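Local atomic coordinates of Serpin48 (Tenebrio molitor, PDB entry 3OZQ), a protein that inhibits the serine protease SPE with high specificity, as a serpin of the innate immune system of the beetle. Residues 267-272 and 350-355; 165-170 and 313-318. All coordinates share one frame; numbering follows the deposited sequence.

Interaction 1: residues 267-272 and 350-355; sequences ALPKFK and FIVDHP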
# COMPACT_ATOMS: atom_id res chain seq x y z
N ALA A 267 -24.17 -0.91 2.42
CA ALA A 267 -24.04 0.06 3.50
C ALA A 267 -22.58 0.13 3.90
O ALA A 267 -22.06 -0.80 4.52
CB ALA A 267 -24.88 -0.33 4.70
N LEU A 268 -21.92 1.23 3.53
CA LEU A 268 -20.49 1.37 3.76
C LEU A 268 -20.24 2.63 4.55
O LEU A 268 -20.56 3.71 4.09
CB LEU A 268 -19.75 1.48 2.43
CG LEU A 268 -18.22 1.58 2.52
CD1 LEU A 268 -17.66 0.23 2.89
CD2 LEU A 268 -17.66 2.07 1.19
N PRO A 269 -19.65 2.49 5.74
CA PRO A 269 -19.24 3.64 6.54
C PRO A 269 -18.22 4.48 5.78
O PRO A 269 -17.42 3.94 5.00
CB PRO A 269 -18.55 3.01 7.75
CG PRO A 269 -18.97 1.58 7.76
CD PRO A 269 -19.22 1.21 6.34
N LYS A 270 -18.22 5.78 6.02
CA LYS A 270 -17.06 6.52 5.55
C LYS A 270 -15.90 6.27 6.51
O LYS A 270 -16.09 6.00 7.69
CB LYS A 270 -17.36 8.01 5.38
CG LYS A 270 -17.91 8.72 6.60
CD LYS A 270 -18.28 10.14 6.23
CE LYS A 270 -19.11 10.16 4.96
NZ LYS A 270 -19.08 11.52 4.34
N PHE A 271 -14.68 6.29 5.99
CA PHE A 271 -13.54 6.03 6.84
C PHE A 271 -12.27 6.70 6.34
O PHE A 271 -12.08 6.89 5.14
CB PHE A 271 -13.32 4.53 7.10
CG PHE A 271 -13.04 3.71 5.86
CD1 PHE A 271 -14.08 3.14 5.13
CD2 PHE A 271 -11.74 3.47 5.44
CE1 PHE A 271 -13.82 2.37 4.00
CE2 PHE A 271 -11.48 2.69 4.32
CZ PHE A 271 -12.52 2.15 3.59
N LYS A 272 -11.43 7.09 7.28
CA LYS A 272 -10.14 7.65 6.97
C LYS A 272 -9.13 6.89 7.79
O LYS A 272 -9.36 6.62 8.98
CB LYS A 272 -10.11 9.14 7.31
CG LYS A 272 -8.92 9.87 6.72
CD LYS A 272 -9.05 11.38 6.87
CE LYS A 272 -7.70 12.06 6.71
NZ LYS A 272 -7.77 13.52 7.04
N PHE A 350 -25.24 -6.24 1.56
CA PHE A 350 -23.84 -6.10 1.94
C PHE A 350 -23.72 -4.92 2.89
O PHE A 350 -23.44 -3.79 2.49
CB PHE A 350 -22.94 -5.92 0.73
CG PHE A 350 -21.47 -6.14 1.01
CD1 PHE A 350 -20.93 -7.43 0.99
CD2 PHE A 350 -20.64 -5.08 1.29
CE1 PHE A 350 -19.56 -7.63 1.26
CE2 PHE A 350 -19.26 -5.27 1.55
CZ PHE A 350 -18.73 -6.55 1.54
N ILE A 351 -23.97 -5.20 4.17
CA ILE A 351 -23.99 -4.17 5.20
C ILE A 351 -22.71 -4.26 6.00
O ILE A 351 -22.49 -5.20 6.77
CB ILE A 351 -25.24 -4.33 6.12
CG1 ILE A 351 -26.51 -4.23 5.27
CG2 ILE A 351 -25.24 -3.29 7.25
CD1 ILE A 351 -27.74 -4.87 5.92
N VAL A 352 -21.83 -3.28 5.77
CA VAL A 352 -20.52 -3.26 6.39
C VAL A 352 -20.62 -2.55 7.74
O VAL A 352 -20.42 -1.34 7.84
CB VAL A 352 -19.49 -2.58 5.48
CG1 VAL A 352 -18.08 -2.75 6.04
CG2 VAL A 352 -19.57 -3.14 4.04
N ASP A 353 -20.92 -3.32 8.79
CA ASP A 353 -21.32 -2.76 10.07
C ASP A 353 -20.60 -3.45 11.20
O ASP A 353 -21.05 -3.45 12.34
CB ASP A 353 -22.84 -2.86 10.26
CG ASP A 353 -23.30 -4.28 10.59
OD1 ASP A 353 -22.54 -5.24 10.35
OD2 ASP A 353 -24.44 -4.43 11.09
N HIS A 354 -19.47 -4.06 10.85
CA HIS A 354 -18.53 -4.65 11.78
C HIS A 354 -17.17 -4.71 11.05
O HIS A 354 -17.12 -4.42 9.86
CB HIS A 354 -18.99 -6.04 12.24
CG HIS A 354 -19.27 -6.99 11.12
ND1 HIS A 354 -20.39 -6.91 10.33
CD2 HIS A 354 -18.59 -8.08 10.69
CE1 HIS A 354 -20.38 -7.88 9.44
NE2 HIS A 354 -19.30 -8.61 9.64
N PRO A 355 -16.09 -5.05 11.77
CA PRO A 355 -14.72 -4.96 11.23
C PRO A 355 -14.49 -5.76 9.95
O PRO A 355 -15.00 -6.87 9.80
CB PRO A 355 -13.87 -5.51 12.37
CG PRO A 355 -14.63 -5.14 13.59
CD PRO A 355 -16.08 -5.34 13.22

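Interaction 2: residues 165-170 and 313-318; sequences LINALY and IVQKSF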
# COMPACT_ATOMS: atom_id res chain seq x y z
N LEU A 165 15.27 4.56 3.11
CA LEU A 165 14.20 4.48 2.09
C LEU A 165 12.96 5.17 2.60
O LEU A 165 12.41 4.80 3.64
CB LEU A 165 13.83 3.03 1.79
CG LEU A 165 14.83 1.95 1.37
CD1 LEU A 165 14.29 1.10 0.23
CD2 LEU A 165 16.23 2.47 1.06
N ILE A 166 12.50 6.17 1.86
CA ILE A 166 11.27 6.88 2.18
C ILE A 166 10.22 6.51 1.14
O ILE A 166 10.52 6.49 -0.05
CB ILE A 166 11.49 8.38 2.09
CG1 ILE A 166 12.31 8.85 3.29
CG2 ILE A 166 10.17 9.09 2.05
CD1 ILE A 166 11.96 8.14 4.57
N ASN A 167 9.00 6.24 1.59
CA ASN A 167 7.92 5.75 0.71
C ASN A 167 6.55 6.28 1.13
O ASN A 167 5.88 5.67 1.94
CB ASN A 167 7.90 4.22 0.74
CG ASN A 167 6.86 3.60 -0.17
OD1 ASN A 167 6.33 4.24 -1.09
ND2 ASN A 167 6.59 2.33 0.05
N ALA A 168 6.16 7.42 0.59
CA ALA A 168 4.91 8.07 0.94
C ALA A 168 3.99 7.99 -0.25
O ALA A 168 4.41 8.22 -1.38
CB ALA A 168 5.14 9.50 1.29
N LEU A 169 2.73 7.66 -0.01
CA LEU A 169 1.75 7.60 -1.09
C LEU A 169 0.30 7.69 -0.65
O LEU A 169 -0.02 7.56 0.53
CB LEU A 169 1.92 6.34 -1.99
CG LEU A 169 2.17 4.91 -1.48
CD1 LEU A 169 1.93 4.68 -0.02
CD2 LEU A 169 1.46 3.82 -2.33
N TYR A 170 -0.55 7.90 -1.63
CA TYR A 170 -1.99 7.93 -1.43
C TYR A 170 -2.61 7.86 -2.82
O TYR A 170 -1.97 8.19 -3.82
CB TYR A 170 -2.42 9.19 -0.69
CG TYR A 170 -2.34 10.46 -1.50
CD1 TYR A 170 -3.43 10.91 -2.23
CD2 TYR A 170 -1.17 11.23 -1.52
CE1 TYR A 170 -3.36 12.08 -2.97
CE2 TYR A 170 -1.09 12.40 -2.26
CZ TYR A 170 -2.20 12.82 -2.99
OH TYR A 170 -2.14 13.98 -3.73
N ILE A 313 13.47 1.78 6.57
CA ILE A 313 12.53 1.79 5.47
C ILE A 313 11.16 2.19 6.00
O ILE A 313 10.56 1.47 6.78
CB ILE A 313 12.40 0.41 4.78
CG1 ILE A 313 13.79 -0.15 4.44
CG2 ILE A 313 11.57 0.54 3.51
CD1 ILE A 313 13.72 -1.58 3.86
N VAL A 314 10.68 3.34 5.58
CA VAL A 314 9.51 3.92 6.19
C VAL A 314 8.45 4.24 5.15
O VAL A 314 8.69 5.02 4.22
CB VAL A 314 9.88 5.20 7.01
CG1 VAL A 314 8.64 5.73 7.75
CG2 VAL A 314 10.94 4.86 8.02
N GLN A 315 7.32 3.57 5.26
CA GLN A 315 6.16 3.89 4.42
C GLN A 315 5.13 4.67 5.20
O GLN A 315 4.81 4.34 6.33
CB GLN A 315 5.53 2.62 3.86
CG GLN A 315 4.39 2.90 2.89
CD GLN A 315 3.82 1.63 2.31
OE1 GLN A 315 4.28 1.16 1.27
NE2 GLN A 315 2.81 1.07 2.97
N LYS A 316 4.59 5.71 4.58
CA LYS A 316 3.45 6.40 5.16
C LYS A 316 2.42 6.63 4.08
O LYS A 316 2.76 7.01 2.97
CB LYS A 316 3.87 7.74 5.77
CG LYS A 316 2.79 8.37 6.62
CD LYS A 316 3.39 9.51 7.44
CE LYS A 316 2.40 10.00 8.50
NZ LYS A 316 3.01 10.96 9.46
N SER A 317 1.17 6.37 4.43
CA SER A 317 0.07 6.48 3.47
C SER A 317 -1.23 6.76 4.21
O SER A 317 -1.33 6.54 5.41
CB SER A 317 -0.05 5.20 2.64
OG SER A 317 -0.55 4.13 3.43
N PHE A 318 -2.22 7.26 3.47
CA PHE A 318 -3.56 7.43 4.00
C PHE A 318 -4.60 7.13 2.93
O PHE A 318 -4.29 7.08 1.73
CB PHE A 318 -3.78 8.84 4.53
CG PHE A 318 -3.88 9.87 3.47
CD1 PHE A 318 -2.73 10.40 2.89
CD2 PHE A 318 -5.11 10.34 3.04
CE1 PHE A 318 -2.81 11.36 1.90
CE2 PHE A 318 -5.20 11.29 2.04
CZ PHE A 318 -4.04 11.81 1.48

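Interaction 1: residues 267-272 and 350-355
Ala267 and Val352, the residues most buried by this contact, meet where two parallel strands run side by side for barely one rung. Ala267 sits opposite Ile351 and bonds to the residues flanking it: Ala267 N donates to Phe350 O at 3.0 Å, and Ala267 O receives Val352 N at 2.8 Å, with the donor in the carbonyl plane. Alanine suits this place because its short side chain presses only CB against Ile351 CG2 (3.9 Å), on a face where Tyr203 also lies close.

Val352 directs its branched side chain back at the partner strand. With CG1 anti to the backbone N (chi1 -171°), CG2 is left beside that N and reaches Leu268 CD1 at 4.0 Å, while CB meets Pro269 CD at 3.9 Å, the proline ring crossing the valine at about a right angle. Continuing the ladder would require an N-H from residue 269 for Val352 O, but Pro269 has none, and its CD lies 3.2 Å from that oxygen instead. This is consistent with the ladder stopping here, where Val352, at the centre of an inverse gamma turn, bends its chain away. Beyond the turn, His354 ND1 donates to Asp353 OD1 nearly straight (2.7 Å), and its NE2 bonds to Ser237 O.

By topology this belongs to serpin sheet C: strand 348-351, which follows the reactive-centre loop, pairs with the first part of strand 260-278. Strand 196-205 flanks 267-272 through backbone bonds from Leu268 to Met202 and Lys270 to Asp200, and strands 219-225 and 231-237 pack beneath Phe350.

Interaction 2: residues 165-170 and 313-318
The rings of Tyr170 and Phe318 lie side by side and point the same way, their planes 24° apart but slid so far, with centroids 5.1 Å from each other, that they barely overlap. Over one face of Phe318 sits Tyr170 CB, 3.4 Å from Phe318 CE1. Both side chains place CG between the backbone N and the carbonyl carbon (chi1 72° in each), which turns the two rings the same way from neighbouring strands and brings them alongside. Tyr170 also stacks on His92, and its hydroxyl bonds to Gln145.

On the other face of the sheet the side chains of Asn167 and Gln315 run alongside each other, their amide planes turned 73° apart, and Asn167 OD1 is held by Ser40 OG of helix 38-50. Next to them Leu165 CB rests on Ile313 CG2 at 3.8 Å, aliphatic groups suited to the core under that helix. By topology these are strands 3 and 5 of serpin sheet A, and Asn167 with Ser40 probably corresponds to the family's shutter region.

Four backbone bonds join the parallel strands, from Val314 N to Leu165 O (3.0 Å) through to Leu169 N to Lys316 O (3.1 Å). Past them the ladder fades: Leu169 O and Phe318 N are buried without a hydrogen-bond partner in the model. Regular backbone bonds and side-chain packing thus hold the strands together, and inserting the cleaved reactive loop between them, as in the inhibitory mechanism, would be expected to break those bonds.

Both contacts are parallel strand pairs, yet they serve different sheets. Interaction 2 lies near the centre of the chain, burying 545 Å² along a long ladder in sheet A; interaction 1, 225 Å², is a short pairing toward one end of the molecule but also largely buried, with only Ile351 of its touching residues exposed. Strand 260-278 links them: it supplies residues 267-272 to interaction 1 and then runs on beside strand 310-321, which carries 313-318. Their centres are 25 Å apart and they do not touch. Interaction 1 rests on backbone bonds and small apolar contacts, whereas interaction 2 combines apolar packing, aromatic rings and a few polar groups such as Asn167.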